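Local coordinates for flagellar assembly factor FliW (Geobacillus thermodenitrificans, PDB 5DMD), which probably binds the translational repressor CsrA, thereby relieving repression of targets such as flagellin, and also binds flagellin during flagellum assembly, at residues F67-I72 / A107-P112; Q81-T85 / I113-V117. The protein carries 1 engineered substitution. All blocks are in the same frame, centred on the assembly; numbering follows the deposited sequence.

Contact 1. Residues F67-I72 / A107-P112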
loop_
_atom_site.group_PDB
_atom_site.type_symbol
_atom_site.label_atom_id
_atom_site.label_comp_id
_atom_site.label_asym_id
_atom_site.label_seq_id
_atom_site.Cartn_x
_atom_site.Cartn_y
_atom_site.Cartn_z
ATOM N N PHE A 67 -10.912 3.192 -8.193
ATOM C CA PHE A 67 -11.023 2.016 -9.052
ATOM C C PHE A 67 -12.149 1.175 -8.481
ATOM O O PHE A 67 -11.917 0.163 -7.798
ATOM C CB PHE A 67 -9.699 1.258 -9.103
ATOM C CG PHE A 67 -8.566 2.091 -9.626
ATOM C CD1 PHE A 67 -8.507 2.427 -10.982
ATOM C CD2 PHE A 67 -7.610 2.592 -8.767
ATOM C CE1 PHE A 67 -7.472 3.198 -11.472
ATOM C CE2 PHE A 67 -6.573 3.372 -9.252
ATOM C CZ PHE A 67 -6.511 3.678 -10.599
ATOM N N PRO A 68 -13.391 1.579 -8.735
ATOM C CA PRO A 68 -14.525 0.974 -8.025
ATOM C C PRO A 68 -14.754 -0.485 -8.330
ATOM O O PRO A 68 -15.371 -1.162 -7.500
ATOM C CB PRO A 68 -15.723 1.816 -8.466
ATOM C CG PRO A 68 -15.248 2.609 -9.645
ATOM C CD PRO A 68 -13.780 2.783 -9.487
ATOM N N THR A 69 -14.314 -0.997 -9.481
ATOM C CA THR A 69 -14.488 -2.410 -9.793
ATOM C C THR A 69 -13.264 -3.253 -9.450
ATOM O O THR A 69 -13.221 -4.430 -9.829
ATOM C CB THR A 69 -14.841 -2.609 -11.268
ATOM O OG1 THR A 69 -13.791 -2.082 -12.094
ATOM C CG2 THR A 69 -16.153 -1.931 -11.603
ATOM N N TYR A 70 -12.277 -2.686 -8.756
ATOM C CA TYR A 70 -11.091 -3.448 -8.380
ATOM C C TYR A 70 -11.497 -4.686 -7.600
ATOM O O TYR A 70 -12.115 -4.586 -6.538
ATOM C CB TYR A 70 -10.173 -2.581 -7.525
ATOM C CG TYR A 70 -8.790 -3.166 -7.287
ATOM C CD1 TYR A 70 -7.998 -3.589 -8.347
ATOM C CD2 TYR A 70 -8.282 -3.268 -6.005
ATOM C CE1 TYR A 70 -6.731 -4.115 -8.122
ATOM C CE2 TYR A 70 -7.024 -3.782 -5.775
ATOM C CZ TYR A 70 -6.249 -4.197 -6.835
ATOM O OH TYR A 70 -4.991 -4.700 -6.592
ATOM N N GLU A 71 -11.153 -5.854 -8.132
ATOM C CA GLU A 71 -11.523 -7.117 -7.508
ATOM C C GLU A 71 -10.341 -8.061 -7.640
ATOM O O GLU A 71 -9.849 -8.291 -8.748
ATOM C CB GLU A 71 -12.768 -7.700 -8.183
ATOM C CG GLU A 71 -13.428 -8.835 -7.425
ATOM C CD GLU A 71 -14.586 -9.439 -8.197
ATOM O OE1 GLU A 71 -14.578 -10.667 -8.423
ATOM O OE2 GLU A 71 -15.503 -8.682 -8.580
ATOM N N ILE A 72 -9.872 -8.588 -6.512
ATOM C CA ILE A 72 -8.730 -9.485 -6.493
ATOM C C ILE A 72 -9.107 -10.762 -5.760
ATOM O O ILE A 72 -10.055 -10.807 -4.972
ATOM C CB ILE A 72 -7.468 -8.844 -5.874
ATOM C CG1 ILE A 72 -7.649 -8.660 -4.366
ATOM C CG2 ILE A 72 -7.158 -7.523 -6.553
ATOM C CD1 ILE A 72 -6.417 -8.103 -3.663
ATOM N N ALA A 107 -1.619 4.168 -10.455
ATOM C CA ALA A 107 -1.557 3.175 -9.392
ATOM C C ALA A 107 -1.144 1.820 -9.958
ATOM O O ALA A 107 -1.487 1.473 -11.091
ATOM C CB ALA A 107 -2.924 3.023 -8.723
ATOM N N ASN A 108 -0.408 1.047 -9.154
ATOM C CA ASN A 108 -0.050 -0.328 -9.508
ATOM C C ASN A 108 -1.125 -1.254 -8.948
ATOM O O ASN A 108 -1.086 -1.635 -7.776
ATOM C CB ASN A 108 1.346 -0.694 -8.999
ATOM C CG ASN A 108 1.796 -2.073 -9.471
ATOM O OD1 ASN A 108 0.975 -2.933 -9.791
ATOM N ND2 ASN A 108 3.107 -2.281 -9.544
ATOM N N LEU A 109 -2.093 -1.618 -9.797
ATOM C CA LEU A 109 -3.159 -2.526 -9.394
ATOM C C LEU A 109 -2.724 -3.989 -9.390
ATOM O O LEU A 109 -3.428 -4.832 -8.813
ATOM C CB LEU A 109 -4.381 -2.325 -10.297
ATOM C CG LEU A 109 -4.941 -0.903 -10.316
ATOM C CD1 LEU A 109 -6.226 -0.874 -11.129
ATOM C CD2 LEU A 109 -5.170 -0.380 -8.904
ATOM N N GLN A 110 -1.572 -4.311 -9.988
ATOM C CA GLN A 110 -1.083 -5.685 -9.972
ATOM C C GLN A 110 -0.527 -6.101 -8.618
ATOM O O GLN A 110 -0.489 -7.301 -8.327
ATOM C CB GLN A 110 0.013 -5.872 -11.030
ATOM C CG GLN A 110 0.379 -7.329 -11.289
ATOM C CD GLN A 110 1.686 -7.490 -12.054
ATOM O OE1 GLN A 110 2.202 -6.541 -12.641
ATOM N NE2 GLN A 110 2.219 -8.706 -12.060
ATOM N N ALA A 111 -0.098 -5.156 -7.782
ATOM C CA ALA A 111 0.669 -5.474 -6.575
ATOM C C ALA A 111 0.127 -4.733 -5.361
ATOM O O ALA A 111 0.810 -3.882 -4.780
ATOM C CB ALA A 111 2.157 -5.193 -6.781
ATOM N N PRO A 112 -1.076 -5.080 -4.910
ATOM C CA PRO A 112 -1.648 -4.406 -3.741
ATOM C C PRO A 112 -0.932 -4.742 -2.438
ATOM O O PRO A 112 -0.323 -5.810 -2.275
ATOM C CB PRO A 112 -3.095 -4.922 -3.711
ATOM C CG PRO A 112 -3.001 -6.274 -4.310
ATOM C CD PRO A 112 -1.961 -6.151 -5.410
#
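Residues 67-72, part of the loop between strand 57-61 and helix 76-81, lie against the interrupted strand 106-116 of FliW's antiparallel sheet. A type I beta turn from Phe67 to Tyr70, closed by Tyr70 N to Phe67 O at 3.0 Å, opens the loop segment. The backbones stay well apart, with Tyr70 CA 8.0 Å from Leu109 CA and Ile72 CA 9.1 Å from Pro112 CA, so side chains fill the gap. Leu109 wedges between the two rings at the ends of the turn: its CD2 lies over a face of each, and its CD1 makes a CH-pi contact 4.1 Å from the Phe67 ring centroid. Phe67 CE2 also meets Ala107 CB at 3.7 Å. Beyond the turn, Ile72 CD1 packs on Pro112 CG at 3.9 Å. The rings of Tyr132 and Tyr70 meet with their planes at about 60°, and the Tyr132 hydroxyl hydrogen-bonds Glu71 N. The polar tip of Tyr70 is satisfied in this buried setting by a hydrogen bond from its OH to Leu109 O, 2.7 Å long.

Contact 2. Residues Q81-T85 / I113-V117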
loop_
_atom_site.group_PDB
_atom_site.type_symbol
_atom_site.label_atom_id
_atom_site.label_comp_id
_atom_site.label_asym_id
_atom_site.label_seq_id
_atom_site.Cartn_x
_atom_site.Cartn_y
_atom_site.Cartn_z
ATOM N N GLN A 81 -0.594 -16.863 5.438
ATOM C CA GLN A 81 0.472 -16.045 6.009
ATOM C C GLN A 81 -0.090 -14.879 6.807
ATOM O O GLN A 81 0.475 -14.493 7.839
ATOM C CB GLN A 81 1.366 -15.502 4.893
ATOM C CG GLN A 81 2.356 -16.505 4.336
ATOM C CD GLN A 81 2.964 -16.055 3.016
ATOM O OE1 GLN A 81 2.357 -15.296 2.261
ATOM N NE2 GLN A 81 4.179 -16.521 2.738
ATOM N N LEU A 82 -1.181 -14.286 6.329
ATOM C CA LEU A 82 -1.772 -13.125 6.971
ATOM C C LEU A 82 -2.919 -13.482 7.904
ATOM O O LEU A 82 -3.563 -12.574 8.445
ATOM C CB LEU A 82 -2.269 -12.158 5.904
ATOM C CG LEU A 82 -1.174 -11.546 5.048
ATOM C CD1 LEU A 82 -1.781 -10.601 4.063
ATOM C CD2 LEU A 82 -0.129 -10.811 5.888
ATOM N N GLN A 83 -3.191 -14.776 8.089
ATOM C CA GLN A 83 -4.245 -15.255 8.995
ATOM C C GLN A 83 -5.612 -14.652 8.672
ATOM O O GLN A 83 -6.359 -14.246 9.563
ATOM C CB GLN A 83 -3.863 -15.067 10.466
ATOM C CG GLN A 83 -2.518 -15.698 10.807
ATOM C CD GLN A 83 -2.286 -15.837 12.297
ATOM O OE1 GLN A 83 -2.736 -15.006 13.086
ATOM N NE2 GLN A 83 -1.577 -16.889 12.690
ATOM N N ILE A 84 -5.951 -14.612 7.388
ATOM C CA ILE A 84 -7.185 -13.988 6.920
ATOM C C ILE A 84 -8.283 -15.044 6.882
ATOM O O ILE A 84 -8.136 -16.081 6.223
ATOM C CB ILE A 84 -6.990 -13.347 5.537
ATOM C CG1 ILE A 84 -6.049 -12.142 5.627
ATOM C CG2 ILE A 84 -8.326 -12.923 4.945
ATOM C CD1 ILE A 84 -5.447 -11.737 4.302
ATOM N N THR A 85 -9.388 -14.781 7.588
ATOM C CA THR A 85 -10.545 -15.673 7.591
ATOM C C THR A 85 -11.662 -15.192 6.677
ATOM O O THR A 85 -12.506 -15.998 6.270
ATOM C CB THR A 85 -11.124 -15.795 9.008
ATOM O OG1 THR A 85 -11.708 -14.545 9.399
ATOM C CG2 THR A 85 -10.026 -16.146 10.000
ATOM N N ILE A 113 -1.020 -3.795 -1.506
ATOM C CA ILE A 113 -0.650 -4.002 -0.105
ATOM C C ILE A 113 -1.869 -4.557 0.625
ATOM O O ILE A 113 -2.945 -3.946 0.603
ATOM C CB ILE A 113 -0.196 -2.679 0.536
ATOM C CG1 ILE A 113 1.048 -2.105 -0.167
ATOM C CG2 ILE A 113 0.048 -2.860 2.041
ATOM C CD1 ILE A 113 2.315 -2.904 0.091
ATOM N N VAL A 114 -1.696 -5.686 1.305
ATOM C CA VAL A 114 -2.782 -6.396 1.969
ATOM C C VAL A 114 -2.423 -6.495 3.439
ATOM O O VAL A 114 -1.360 -7.024 3.780
ATOM C CB VAL A 114 -2.966 -7.802 1.376
ATOM C CG1 VAL A 114 -4.098 -8.531 2.083
ATOM C CG2 VAL A 114 -3.191 -7.716 -0.134
ATOM N N ILE A 115 -3.307 -6.011 4.314
ATOM C CA ILE A 115 -3.032 -5.976 5.745
ATOM C C ILE A 115 -4.165 -6.648 6.504
ATOM O O ILE A 115 -5.338 -6.309 6.305
ATOM C CB ILE A 115 -2.828 -4.529 6.232
ATOM C CG1 ILE A 115 -1.565 -3.948 5.589
ATOM C CG2 ILE A 115 -2.761 -4.471 7.761
ATOM C CD1 ILE A 115 -1.341 -2.475 5.869
ATOM N N ASN A 116 -3.819 -7.597 7.376
ATOM C CA ASN A 116 -4.740 -8.046 8.411
ATOM C C ASN A 116 -4.636 -7.029 9.537
ATOM O O ASN A 116 -3.639 -6.996 10.266
ATOM C CB ASN A 116 -4.404 -9.455 8.900
ATOM C CG ASN A 116 -5.406 -9.966 9.938
ATOM O OD1 ASN A 116 -5.947 -9.193 10.731
ATOM N ND2 ASN A 116 -5.643 -11.272 9.943
ATOM N N VAL A 117 -5.660 -6.184 9.660
ATOM C CA VAL A 117 -5.560 -5.014 10.531
ATOM C C VAL A 117 -5.377 -5.430 11.985
ATOM O O VAL A 117 -4.469 -4.949 12.670
ATOM C CB VAL A 117 -6.783 -4.098 10.351
ATOM C CG1 VAL A 117 -6.642 -2.870 11.224
ATOM C CG2 VAL A 117 -6.926 -3.689 8.896
#
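Ile113 begins the last part of strand 106-116, which runs between strands 90-97 and 121-124: the backbone of Ile113 pairs with Tyr93 and that of Val114 with Lys123. The strand alternation then decides which residues meet segment 81-85. Val114 directs its CA-to-CB bond toward it, and its CG1 packs against Leu82 CD1 at 3.7 Å and, more loosely, Ile84 CD1 at 4.1 Å. Leu82 CD1 also lies 3.6 Å from Val114 O, so the leucine covers backbone as well as side chain. Ile84 reaches Val114 although its CA-to-CB bond runs sideways, because the extended side chain carries CD1 across. Ile115 points away, and Asn116 returns to the facing side and brings its amide to the backbone carbonyls at the end of the helix. Its ND2 donates a hydrogen bond to Leu82 O at 2.9 Å, with an N-H...acceptor angle of 151°; Gln83 O is almost as near to ND2, at 3.1 Å, but the angle is too poor for a bond. The other end of the same amide, OD1, accepts from Lys119 N in the turn that follows the strand. Lys119 NZ in turn hydrogen-bonds Gln83 OE1, a second polar tie between this turn and segment 81-85. By Val117 the chain has moved beyond reach of that segment. At Gln83 the chain leaves helix 76-81 with positive phi (55°) and two bonds back into the last turn. Asn116, the last residue of the strand before the hairpin turn to strand 121-124, thus ties the sheet to a helix C-terminus closed by a Schellman motif.

Strand 106-116 supplies the second segment of both contacts, 107-112 for contact 1 and 113-117 for contact 2; the centres of the two contacts lie about 16 Å apart. Its partners are the parts of the chain before and after helix 76-81, so the strand holds that excursion from the sheet at two points. Both contacts are largely buried, but contact 2 reaches the surface at Gln83, whereas no touching residue of contact 1 is exposed. Contact 1 sets two aromatic rings around a leucine, with an Ile-Pro pair beyond; contact 2 has no ring and combines Leu, Ile and Val side chains with the amide of Asn116. In each a side-chain donor meets a backbone carbonyl, the loop providing it in contact 1, the strand in contact 2.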